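Local coordinates for protein aminotransferase AspB (Helicobacter pylori 26695, PDB 3EZS) that probably acts as a transaminase, using pyridoxal 5'-phosphate to move amino groups between amino acids and keto acids, at residues A[63-74]-A[269-279]. Numbering follows the deposited sequence. Where two conformers were deposited one is given.
Sequences SLRAAQRGFFKR and QKASEAAWLDD
W276 of helix 266-277 reaches across to helix 62-76 as a knob in the hole formed by L64, A67, Q68 and F71; segments 63-74 and 269-277 run nearly parallel, their axes 8.5 Å apart at closest approach. Its CB rests near the methyl of A67, a residue small enough to let the backbones come close. From there CG turns anti to the carbonyl carbon (chi1 -72°) and the indole spreads between its neighbours. W276 CD1 meets L64 CD1 at 3.8 Å. Over one face of the five-membered ring stands Q68 CG, 3.7 Å from the W276 ring centroid, a CH-pi contact. NE1 lies close to Q68 NE2, but both are donors: the indole N-H goes instead to S240 OG, while the Q68 amide bonds S87 and the G241 carbonyl. At the far side W276 CZ3 lies over one face of the F71 ring, with CE3 close by; the F71 and W276 rings meet obliquely, planes 54° apart.

L64 returns the knob, its branched end filling the hole among Q269, S272, E273 and W276. Polar groups border this apolar seam. Along one flank, E273 OE1 accepts from S63 OG at 3.2 Å and from K270 NZ, a short serine and a long lysine converging on one oxygen. At the C-terminal end, R74 clasps D279 side-on, R74 NE to D279 OD2 at 2.9 Å and R74 NH2 to D279 OD1 at 3.0 Å. The long arginine, bent at chi3, lets NH2 also bond W276 O, in the guanidinium plane. R232 is a second partner of D279.

Q68 and F71 back onto strand 241-245 of the seven-stranded mixed sheet, characteristic of the fold type I PLP-dependent large domain, and helix 39-46 packs against A271, A274 and A275, so helix 266-277 lies between helices 62-76 and 39-46.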
loop_
_atom_site.group_PDB
_atom_site.type_symbol
_atom_site.label_atom_id
_atom_site.label_comp_id
_atom_site.label_asym_id
_atom_site.label_seq_id
_atom_site.Cartn_x
_atom_site.Cartn_y
_atom_site.Cartn_z
ATOM N N SER A 63 16.636 -1.136 10.810
ATOM C CA SER A 63 17.836 -0.762 10.086
ATOM C C SER A 63 17.512 0.225 8.969
ATOM O O SER A 63 18.270 1.124 8.718
ATOM C CB SER A 63 18.542 -2.012 9.558
ATOM O OG SER A 63 17.697 -2.779 8.718
ATOM N N LEU A 64 16.380 0.062 8.312
ATOM C CA LEU A 64 15.954 1.005 7.263
ATOM C C LEU A 64 15.608 2.381 7.858
ATOM O O LEU A 64 16.042 3.394 7.336
ATOM C CB LEU A 64 14.772 0.435 6.466
ATOM C CG LEU A 64 14.159 1.348 5.397
ATOM C CD1 LEU A 64 15.193 1.763 4.324
ATOM C CD2 LEU A 64 12.935 0.654 4.792
ATOM N N ARG A 65 14.857 2.403 8.961
ATOM C CA ARG A 65 14.493 3.671 9.618
ATOM C C ARG A 65 15.745 4.449 10.023
ATOM O O ARG A 65 15.831 5.671 9.790
ATOM C CB ARG A 65 13.575 3.425 10.823
ATOM C CG ARG A 65 12.154 3.026 10.410
ATOM C CD ARG A 65 11.342 2.372 11.524
ATOM N NE ARG A 65 10.919 3.273 12.597
ATOM C CZ ARG A 65 11.574 3.484 13.736
ATOM N NH1 ARG A 65 12.731 2.884 13.991
ATOM N NH2 ARG A 65 11.066 4.318 14.637
ATOM N N ALA A 66 16.713 3.744 10.615
ATOM C CA ALA A 66 17.996 4.347 11.003
ATOM C C ALA A 66 18.753 4.897 9.787
ATOM O O ALA A 66 19.300 5.987 9.853
ATOM C CB ALA A 66 18.862 3.330 11.770
ATOM N N ALA A 67 18.783 4.154 8.678
ATOM C CA ALA A 67 19.433 4.643 7.447
ATOM C C ALA A 67 18.731 5.899 6.939
ATOM O O ALA A 67 19.383 6.825 6.437
ATOM C CB ALA A 67 19.440 3.574 6.355
ATOM N N GLN A 68 17.403 5.941 7.054
ATOM C CA GLN A 68 16.655 7.114 6.606
ATOM C C GLN A 68 16.932 8.325 7.508
ATOM O O GLN A 68 17.056 9.462 7.028
ATOM C CB GLN A 68 15.166 6.788 6.515
ATOM C CG GLN A 68 14.835 5.807 5.369
ATOM C CD GLN A 68 13.358 5.451 5.289
ATOM O OE1 GLN A 68 12.694 5.303 6.314
ATOM N NE2 GLN A 68 12.846 5.284 4.068
ATOM N N ARG A 69 17.018 8.081 8.818
ATOM C CA ARG A 69 17.360 9.144 9.751
ATOM C C ARG A 69 18.783 9.656 9.473
ATOM O O ARG A 69 19.028 10.861 9.500
ATOM C CB ARG A 69 17.225 8.688 11.205
ATOM C CG ARG A 69 15.797 8.352 11.600
ATOM C CD ARG A 69 15.589 8.342 13.118
ATOM N NE ARG A 69 16.412 7.347 13.795
ATOM C CZ ARG A 69 16.122 6.050 13.892
ATOM N NH1 ARG A 69 15.015 5.551 13.357
ATOM N NH2 ARG A 69 16.955 5.243 14.526
ATOM N N GLY A 70 19.714 8.744 9.212
ATOM C CA GLY A 70 21.101 9.124 8.906
ATOM C C GLY A 70 21.160 10.047 7.697
ATOM O O GLY A 70 21.874 11.052 7.703
ATOM N N PHE A 71 20.388 9.696 6.670
ATOM C CA PHE A 71 20.234 10.540 5.482
ATOM C C PHE A 71 19.784 11.960 5.849
ATOM O O PHE A 71 20.377 12.947 5.391
ATOM C CB PHE A 71 19.239 9.932 4.473
ATOM C CG PHE A 71 18.790 10.916 3.430
ATOM C CD1 PHE A 71 19.659 11.321 2.430
ATOM C CD2 PHE A 71 17.533 11.482 3.489
ATOM C CE1 PHE A 71 19.281 12.251 1.523
ATOM C CE2 PHE A 71 17.152 12.415 2.583
ATOM C CZ PHE A 71 18.022 12.783 1.572
ATOM N N PHE A 72 18.750 12.064 6.680
ATOM C CA PHE A 72 18.205 13.371 7.067
ATOM C C PHE A 72 19.248 14.212 7.820
ATOM O O PHE A 72 19.342 15.429 7.611
ATOM C CB PHE A 72 16.913 13.230 7.869
ATOM C CG PHE A 72 16.000 14.404 7.736
ATOM C CD1 PHE A 72 15.078 14.454 6.709
ATOM C CD2 PHE A 72 16.089 15.473 8.597
ATOM C CE1 PHE A 72 14.250 15.531 6.564
ATOM C CE2 PHE A 72 15.262 16.552 8.450
ATOM C CZ PHE A 72 14.346 16.586 7.435
ATOM N N LYS A 73 20.043 13.552 8.661
ATOM C CA LYS A 73 21.123 14.205 9.386
ATOM C C LYS A 73 22.200 14.737 8.450
ATOM O O LYS A 73 22.530 15.905 8.513
ATOM C CB LYS A 73 21.746 13.247 10.416
ATOM C CG LYS A 73 22.830 13.879 11.298
ATOM C CD LYS A 73 23.388 12.889 12.335
ATOM N N ARG A 74 22.744 13.892 7.584
ATOM C CA ARG A 74 23.757 14.333 6.640
ATOM C C ARG A 74 23.261 15.431 5.722
ATOM O O ARG A 74 23.978 16.394 5.452
ATOM C CB ARG A 74 24.208 13.186 5.748
ATOM C CG ARG A 74 24.945 12.035 6.448
ATOM C CD ARG A 74 25.620 11.158 5.382
ATOM N NE ARG A 74 24.676 10.706 4.362
ATOM C CZ ARG A 74 23.900 9.624 4.456
ATOM N NH1 ARG A 74 23.896 8.850 5.540
ATOM N NH2 ARG A 74 23.102 9.314 3.451
ATOM N N GLN A 269 13.744 -3.851 1.279
ATOM C CA GLN A 269 14.140 -2.925 2.331
ATOM C C GLN A 269 15.664 -2.883 2.509
ATOM O O GLN A 269 16.203 -1.822 2.810
ATOM C CB GLN A 269 13.494 -3.302 3.646
ATOM C CG GLN A 269 11.949 -3.364 3.642
ATOM C CD GLN A 269 11.385 -3.493 5.037
ATOM O OE1 GLN A 269 11.883 -2.845 5.956
ATOM N NE2 GLN A 269 10.336 -4.313 5.207
ATOM N N LYS A 270 16.365 -4.015 2.346
ATOM C CA LYS A 270 17.849 -3.996 2.416
ATOM C C LYS A 270 18.439 -3.159 1.294
ATOM O O LYS A 270 19.383 -2.393 1.525
ATOM C CB LYS A 270 18.501 -5.401 2.363
ATOM C CG LYS A 270 18.778 -6.042 3.701
ATOM C CD LYS A 270 19.799 -5.257 4.559
ATOM C CE LYS A 270 19.790 -5.740 6.020
ATOM N NZ LYS A 270 20.281 -4.691 6.979
ATOM N N ALA A 271 17.923 -3.345 0.071
ATOM C CA ALA A 271 18.374 -2.546 -1.083
ATOM C C ALA A 271 18.041 -1.047 -0.877
ATOM O O ALA A 271 18.837 -0.158 -1.239
ATOM C CB ALA A 271 17.777 -3.079 -2.400
ATOM N N SER A 272 16.876 -0.770 -0.294
ATOM C CA SER A 272 16.497 0.613 0.041
ATOM C C SER A 272 17.475 1.168 1.051
ATOM O O SER A 272 17.906 2.304 0.933
ATOM C CB SER A 272 15.115 0.675 0.667
ATOM O OG SER A 272 14.140 0.323 -0.279
ATOM N N GLU A 273 17.828 0.356 2.041
ATOM C CA GLU A 273 18.772 0.777 3.082
ATOM C C GLU A 273 20.145 1.110 2.488
ATOM O O GLU A 273 20.757 2.103 2.864
ATOM C CB GLU A 273 18.916 -0.325 4.122
ATOM C CG GLU A 273 19.832 0.026 5.280
ATOM C CD GLU A 273 20.152 -1.173 6.146
ATOM O OE1 GLU A 273 19.389 -2.155 6.109
ATOM O OE2 GLU A 273 21.168 -1.128 6.870
ATOM N N ALA A 274 20.628 0.265 1.576
ATOM C CA ALA A 274 21.908 0.505 0.926
ATOM C C ALA A 274 21.853 1.839 0.172
ATOM O O ALA A 274 22.800 2.614 0.233
ATOM C CB ALA A 274 22.274 -0.665 -0.008
ATOM N N ALA A 275 20.731 2.119 -0.496
ATOM C CA ALA A 275 20.534 3.382 -1.232
ATOM C C ALA A 275 20.568 4.593 -0.310
ATOM O O ALA A 275 21.273 5.565 -0.586
ATOM C CB ALA A 275 19.202 3.360 -2.050
ATOM N N TRP A 276 19.839 4.529 0.805
ATOM C CA TRP A 276 19.784 5.673 1.728
ATOM C C TRP A 276 21.101 5.950 2.441
ATOM O O TRP A 276 21.332 7.073 2.843
ATOM C CB TRP A 276 18.670 5.527 2.772
ATOM C CG TRP A 276 17.241 5.703 2.267
ATOM C CD1 TRP A 276 16.291 4.736 2.153
ATOM C CD2 TRP A 276 16.612 6.931 1.838
ATOM N NE1 TRP A 276 15.113 5.279 1.684
ATOM C CE2 TRP A 276 15.287 6.618 1.471
ATOM C CE3 TRP A 276 17.050 8.257 1.705
ATOM C CZ2 TRP A 276 14.377 7.588 1.013
ATOM C CZ3 TRP A 276 16.140 9.224 1.224
ATOM C CH2 TRP A 276 14.818 8.877 0.913
ATOM N N LEU A 277 21.926 4.923 2.636
ATOM C CA LEU A 277 23.219 5.064 3.290
ATOM C C LEU A 277 24.290 5.757 2.420
ATOM O O LEU A 277 25.269 6.281 2.949
ATOM C CB LEU A 277 23.760 3.687 3.687
ATOM C CG LEU A 277 23.153 2.875 4.828
ATOM C CD1 LEU A 277 23.508 1.369 4.729
ATOM C CD2 LEU A 277 23.575 3.449 6.193
ATOM N N ASP A 278 24.107 5.739 1.100
ATOM C CA ASP A 278 25.104 6.270 0.168
ATOM C C ASP A 278 24.682 7.568 -0.509
ATOM O O ASP A 278 23.513 7.712 -0.933
ATOM C CB ASP A 278 25.353 5.242 -0.926
ATOM C CG ASP A 278 26.340 5.724 -1.952
ATOM O OD1 ASP A 278 27.516 5.904 -1.596
ATOM O OD2 ASP A 278 25.944 5.919 -3.113
ATOM N N ASP A 279 25.637 8.498 -0.616
ATOM C CA ASP A 279 25.418 9.795 -1.269
ATOM C C ASP A 279 26.057 9.917 -2.655
ATOM O O ASP A 279 25.657 10.757 -3.446
ATOM C CB ASP A 279 25.957 10.925 -0.382
ATOM C CG ASP A 279 25.142 11.115 0.901
ATOM O OD1 ASP A 279 23.968 10.715 0.951
ATOM O OD2 ASP A 279 25.686 11.666 1.860
HETATM O O HOH W 1 20.970 1.345 8.916
#